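Local coordinates for protein alpha-11 giardin (Giardia intestinalis, PDB 2II2) that binds calcium and, as an annexin, probably attaches to acidic phospholipid membranes in a calcium-dependent way, with a likely role in the parasite's cytoskeleton, at residues A[61-73]-A[294-306]. Numbering follows the deposited sequence.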
loop_
_atom_site.group_PDB
_atom_site.type_symbol
_atom_site.label_atom_id
_atom_site.label_comp_id
_atom_site.label_asym_id
_atom_site.label_seq_id
_atom_site.Cartn_x
_atom_site.Cartn_y
_atom_site.Cartn_z
ATOM N N LYS A 61 -16.228 12.480 10.088
ATOM C CA LYS A 61 -15.145 12.984 10.937
ATOM C C LYS A 61 -13.839 12.303 10.599
ATOM O O LYS A 61 -13.806 11.124 10.241
ATOM C CB LYS A 61 -15.485 12.854 12.412
ATOM C CG LYS A 61 -16.608 13.794 12.795
ATOM C CD LYS A 61 -16.932 13.739 14.262
ATOM C CE LYS A 61 -18.135 14.624 14.583
ATOM N NZ LYS A 61 -19.319 14.291 13.774
ATOM N N ASN A 62 -12.752 13.065 10.706
ATOM C CA ASN A 62 -11.457 12.638 10.199
ATOM C C ASN A 62 -10.881 11.463 10.992
ATOM O O ASN A 62 -11.170 11.292 12.193
ATOM C CB ASN A 62 -10.483 13.817 10.172
ATOM C CG ASN A 62 -9.896 14.122 11.542
ATOM O OD1 ASN A 62 -8.887 13.527 11.937
ATOM N ND2 ASN A 62 -10.502 15.064 12.272
ATOM N N GLY A 63 -10.105 10.632 10.292
ATOM C CA GLY A 63 -9.564 9.431 10.911
ATOM C C GLY A 63 -9.486 8.314 9.909
ATOM O O GLY A 63 -9.686 8.533 8.714
ATOM N N PRO A 64 -9.186 7.095 10.364
ATOM C CA PRO A 64 -9.015 5.974 9.443
ATOM C C PRO A 64 -10.273 5.548 8.685
ATOM O O PRO A 64 -10.161 5.076 7.552
ATOM C CB PRO A 64 -8.441 4.850 10.335
ATOM C CG PRO A 64 -8.846 5.209 11.705
ATOM C CD PRO A 64 -8.885 6.725 11.756
ATOM N N TYR A 65 -11.450 5.669 9.302
ATOM C CA TYR A 65 -12.678 5.401 8.569
ATOM C C TYR A 65 -12.823 6.397 7.389
ATOM O O TYR A 65 -13.062 6.007 6.256
ATOM C CB TYR A 65 -13.905 5.416 9.503
ATOM C CG TYR A 65 -15.197 5.238 8.735
ATOM C CD1 TYR A 65 -15.742 3.972 8.488
ATOM C CD2 TYR A 65 -15.832 6.334 8.181
ATOM C CE1 TYR A 65 -16.889 3.819 7.749
ATOM C CE2 TYR A 65 -16.991 6.195 7.445
ATOM C CZ TYR A 65 -17.522 4.937 7.222
ATOM O OH TYR A 65 -18.661 4.786 6.481
ATOM N N GLU A 66 -12.627 7.693 7.667
ATOM C CA GLU A 66 -12.669 8.665 6.576
ATOM C C GLU A 66 -11.608 8.328 5.516
ATOM O O GLU A 66 -11.886 8.398 4.325
ATOM C CB GLU A 66 -12.382 10.084 7.091
ATOM C CG GLU A 66 -12.689 11.184 6.057
ATOM C CD GLU A 66 -11.895 12.459 6.262
ATOM O OE1 GLU A 66 -10.659 12.446 5.983
ATOM O OE2 GLU A 66 -12.497 13.461 6.702
ATOM N N ASP A 67 -10.396 7.980 5.952
ATOM C CA ASP A 67 -9.295 7.699 5.038
ATOM C C ASP A 67 -9.645 6.568 4.081
ATOM O O ASP A 67 -9.412 6.673 2.897
ATOM C CB ASP A 67 -8.033 7.255 5.782
ATOM C CG ASP A 67 -7.308 8.368 6.486
ATOM O OD1 ASP A 67 -7.601 9.555 6.243
ATOM O OD2 ASP A 67 -6.423 8.026 7.306
ATOM N N VAL A 68 -10.149 5.451 4.617
ATOM C CA VAL A 68 -10.417 4.301 3.756
ATOM C C VAL A 68 -11.514 4.629 2.749
ATOM O O VAL A 68 -11.470 4.220 1.583
ATOM C CB VAL A 68 -10.701 3.003 4.566
ATOM C CG1 VAL A 68 -12.079 3.007 5.205
ATOM C CG2 VAL A 68 -10.547 1.801 3.643
ATOM N N MET A 69 -12.503 5.399 3.181
ATOM C CA MET A 69 -13.583 5.803 2.286
ATOM C C MET A 69 -13.119 6.802 1.217
ATOM O O MET A 69 -13.458 6.673 0.011
ATOM C CB MET A 69 -14.744 6.389 3.094
ATOM C CG MET A 69 -15.645 5.381 3.725
ATOM S SD MET A 69 -16.533 4.496 2.418
ATOM C CE MET A 69 -17.399 3.230 3.351
ATOM N N ALA A 70 -12.349 7.808 1.643
ATOM C CA ALA A 70 -11.867 8.809 0.701
ATOM C C ALA A 70 -10.898 8.243 -0.320
ATOM O O ALA A 70 -10.935 8.640 -1.481
ATOM C CB ALA A 70 -11.251 10.000 1.419
ATOM N N LEU A 71 -10.033 7.328 0.128
ATOM C CA LEU A 71 -9.135 6.669 -0.803
ATOM C C LEU A 71 -9.884 5.679 -1.692
ATOM O O LEU A 71 -9.697 5.672 -2.918
ATOM C CB LEU A 71 -8.004 5.958 -0.051
ATOM C CG LEU A 71 -6.963 6.833 0.648
ATOM C CD1 LEU A 71 -6.004 5.954 1.433
ATOM C CD2 LEU A 71 -6.186 7.745 -0.334
ATOM N N GLY A 72 -10.749 4.873 -1.080
ATOM C CA GLY A 72 -11.465 3.835 -1.817
ATOM C C GLY A 72 -12.418 4.406 -2.871
ATOM O O GLY A 72 -12.572 3.822 -3.943
ATOM N N TRP A 73 -13.058 5.542 -2.590
ATOM C CA TRP A 73 -13.952 6.178 -3.572
ATOM C C TRP A 73 -13.244 6.886 -4.726
ATOM O O TRP A 73 -13.873 7.194 -5.726
ATOM C CB TRP A 73 -14.894 7.167 -2.861
ATOM C CG TRP A 73 -16.134 6.532 -2.383
ATOM C CD1 TRP A 73 -16.427 6.063 -1.134
ATOM C CD2 TRP A 73 -17.278 6.274 -3.185
ATOM N NE1 TRP A 73 -17.703 5.543 -1.116
ATOM C CE2 TRP A 73 -18.249 5.660 -2.362
ATOM C CE3 TRP A 73 -17.598 6.529 -4.528
ATOM C CZ2 TRP A 73 -19.517 5.279 -2.835
ATOM C CZ3 TRP A 73 -18.872 6.151 -4.996
ATOM C CH2 TRP A 73 -19.798 5.523 -4.155
ATOM N N ASN A 294 -13.608 7.534 15.513
ATOM C CA ASN A 294 -13.097 7.547 14.137
ATOM C C ASN A 294 -12.552 6.209 13.684
ATOM O O ASN A 294 -12.047 6.095 12.557
ATOM C CB ASN A 294 -12.084 8.669 13.882
ATOM C CG ASN A 294 -10.767 8.476 14.608
ATOM O OD1 ASN A 294 -10.531 7.469 15.291
ATOM N ND2 ASN A 294 -9.876 9.471 14.466
ATOM N N LYS A 295 -12.662 5.211 14.567
ATOM C CA LYS A 295 -12.241 3.842 14.256
ATOM C C LYS A 295 -13.349 2.818 14.316
ATOM O O LYS A 295 -13.196 1.732 13.766
ATOM C CB LYS A 295 -11.106 3.398 15.185
ATOM C CG LYS A 295 -9.833 4.169 14.937
ATOM C CD LYS A 295 -8.782 3.859 15.963
ATOM C CE LYS A 295 -7.579 4.795 15.873
ATOM N NZ LYS A 295 -7.979 6.203 16.200
ATOM N N VAL A 296 -14.444 3.122 15.019
ATOM C CA VAL A 296 -15.428 2.085 15.339
ATOM C C VAL A 296 -15.999 1.369 14.106
ATOM O O VAL A 296 -16.261 0.155 14.165
ATOM C CB VAL A 296 -16.542 2.615 16.251
ATOM C CG1 VAL A 296 -17.372 3.651 15.544
ATOM C CG2 VAL A 296 -17.419 1.465 16.736
ATOM N N ASN A 297 -16.186 2.104 13.006
ATOM C CA ASN A 297 -16.732 1.508 11.791
ATOM C C ASN A 297 -15.704 1.085 10.760
ATOM O O ASN A 297 -16.061 0.621 9.670
ATOM C CB ASN A 297 -17.787 2.423 11.168
ATOM C CG ASN A 297 -18.981 2.576 12.083
ATOM O OD1 ASN A 297 -19.636 1.590 12.416
ATOM N ND2 ASN A 297 -19.275 3.789 12.485
ATOM N N PHE A 298 -14.420 1.239 11.087
ATOM C CA PHE A 298 -13.356 0.874 10.158
ATOM C C PHE A 298 -13.399 -0.606 9.806
ATOM O O PHE A 298 -13.252 -0.965 8.633
ATOM C CB PHE A 298 -11.958 1.226 10.706
ATOM C CG PHE A 298 -10.874 0.724 9.799
ATOM C CD1 PHE A 298 -10.659 1.328 8.548
ATOM C CD2 PHE A 298 -10.161 -0.421 10.103
ATOM C CE1 PHE A 298 -9.733 0.831 7.672
ATOM C CE2 PHE A 298 -9.218 -0.936 9.210
ATOM C CZ PHE A 298 -9.028 -0.310 7.993
ATOM N N ARG A 299 -13.565 -1.477 10.811
ATOM C CA ARG A 299 -13.581 -2.923 10.543
ATOM C C ARG A 299 -14.585 -3.293 9.453
ATOM O O ARG A 299 -14.272 -4.058 8.530
ATOM C CB ARG A 299 -13.868 -3.671 11.848
ATOM C CG ARG A 299 -14.060 -5.179 11.759
ATOM C CD ARG A 299 -14.471 -5.726 13.131
ATOM N NE ARG A 299 -15.846 -5.370 13.469
ATOM C CZ ARG A 299 -16.194 -4.433 14.343
ATOM N NH1 ARG A 299 -15.270 -3.751 15.019
ATOM N NH2 ARG A 299 -17.482 -4.181 14.576
ATOM N N ASP A 300 -15.799 -2.771 9.572
ATOM C CA ASP A 300 -16.825 -3.077 8.603
ATOM C C ASP A 300 -16.530 -2.505 7.220
ATOM O O ASP A 300 -16.770 -3.167 6.207
ATOM C CB ASP A 300 -18.179 -2.597 9.113
ATOM C CG ASP A 300 -18.703 -3.461 10.252
ATOM O OD1 ASP A 300 -18.401 -4.674 10.300
ATOM O OD2 ASP A 300 -19.412 -2.921 11.120
ATOM N N ALA A 301 -15.967 -1.305 7.180
ATOM C CA ALA A 301 -15.535 -0.747 5.907
ATOM C C ALA A 301 -14.464 -1.619 5.263
ATOM O O ALA A 301 -14.494 -1.846 4.051
ATOM C CB ALA A 301 -15.013 0.665 6.096
ATOM N N CYS A 302 -13.506 -2.048 6.074
ATOM C CA CYS A 302 -12.389 -2.856 5.611
ATOM C C CYS A 302 -12.891 -4.185 5.044
ATOM O O CYS A 302 -12.511 -4.584 3.944
ATOM C CB CYS A 302 -11.429 -3.067 6.780
ATOM S SG CYS A 302 -9.921 -3.965 6.351
ATOM N N LEU A 303 -13.746 -4.888 5.791
ATOM C CA LEU A 303 -14.324 -6.137 5.284
ATOM C C LEU A 303 -15.068 -5.942 3.952
ATOM O O LEU A 303 -14.956 -6.741 3.007
ATOM C CB LEU A 303 -15.243 -6.749 6.328
ATOM C CG LEU A 303 -14.577 -7.284 7.595
ATOM C CD1 LEU A 303 -15.667 -7.569 8.615
ATOM C CD2 LEU A 303 -13.710 -8.536 7.371
ATOM N N MET A 304 -15.853 -4.867 3.893
ATOM C CA MET A 304 -16.576 -4.557 2.670
ATOM C C MET A 304 -15.622 -4.346 1.509
ATOM O O MET A 304 -15.853 -4.915 0.427
ATOM C CB MET A 304 -17.517 -3.361 2.892
ATOM C CG MET A 304 -18.310 -2.914 1.676
ATOM S SD MET A 304 -17.398 -1.868 0.506
ATOM C CE MET A 304 -17.029 -0.438 1.546
ATOM N N PHE A 305 -14.592 -3.528 1.685
ATOM C CA PHE A 305 -13.719 -3.253 0.559
ATOM C C PHE A 305 -12.963 -4.500 0.081
ATOM O O PHE A 305 -12.669 -4.622 -1.116
ATOM C CB PHE A 305 -12.742 -2.122 0.873
ATOM C CG PHE A 305 -13.293 -0.737 0.676
ATOM C CD1 PHE A 305 -13.305 0.186 1.730
ATOM C CD2 PHE A 305 -13.730 -0.318 -0.576
ATOM C CE1 PHE A 305 -13.802 1.474 1.540
ATOM C CE2 PHE A 305 -14.244 0.963 -0.788
ATOM C CZ PHE A 305 -14.265 1.878 0.288
ATOM N N TRP A 306 -12.674 -5.423 0.983
ATOM C CA TRP A 306 -11.959 -6.635 0.619
ATOM C C TRP A 306 -12.883 -7.767 0.226
ATOM O O TRP A 306 -12.410 -8.851 -0.104
ATOM C CB TRP A 306 -11.067 -7.093 1.780
ATOM C CG TRP A 306 -9.837 -6.293 1.919
ATOM C CD1 TRP A 306 -9.530 -5.394 2.908
ATOM C CD2 TRP A 306 -8.715 -6.313 1.031
ATOM N NE1 TRP A 306 -8.291 -4.846 2.677
ATOM C CE2 TRP A 306 -7.785 -5.378 1.510
ATOM C CE3 TRP A 306 -8.419 -7.024 -0.138
ATOM C CZ2 TRP A 306 -6.560 -5.150 0.873
ATOM C CZ3 TRP A 306 -7.210 -6.793 -0.776
ATOM C CH2 TRP A 306 -6.311 -5.858 -0.274
HETATM O O HOH W 1 -12.531 8.525 10.512
#
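In this annexin fold, two short helices far apart in sequence, 64-73 and 298-306, run side by side at 23°, joining the chain's last helix to helix 64-73, with helices 22-29 and 249-263 packing around them. The polar end lies where the loop before helix 64-73 meets Asn294. Asn294 ND2 donates to Asn62 O at 3.2 Å, the acceptor lying close to the amide plane and the N-H using an in-plane lone pair of the carbonyl. Chi1 of 69° turns the amide back over its own backbone and toward that carbonyl. Its other end, OD1, takes a bond from Lys295 NZ, which also forms salt bridges to Glu292 and Asp250, so both ends of the amide are held. Asn294 O receives a weak bond from Tyr65 N in the first turn of the helix. A water accepts from the backbone N of Glu66, a residue that binds calcium in the calcium-loaded protein, and lies within donating reach of Lys61 O and Asn294 O, with more acceptors about it than protons. Pro64 CD lies 3.3 Å from Asn294 O, and its CG reaches Lys295 CG at 3.5 Å. Farther along, the contact is largely apolar, though carbonyl oxygens meet two rings: Asn297 O at the Tyr65 edge, 3.6 Å from CD1, and Val68 O near Phe305 CE1. Ala301 CB touches both Tyr65 CE1 and Val68 CG1. Val68 splits its branches: CB and CG1 meet Phe298, CB at the ring edge, whereas CG2 reaches Phe305 CD1 at 3.7 Å. Phe305 slots in beside Gly72, whose missing side chain makes room for the ring; Met304 CE covers one face, over the centre. Met69, bent at chi2 (-67°), swings its sulfur across to a Met-aromatic contact, SD lying 4.1 Å from Phe305 CZ, and its methyl CE meets Met304 CE at 4.1 Å.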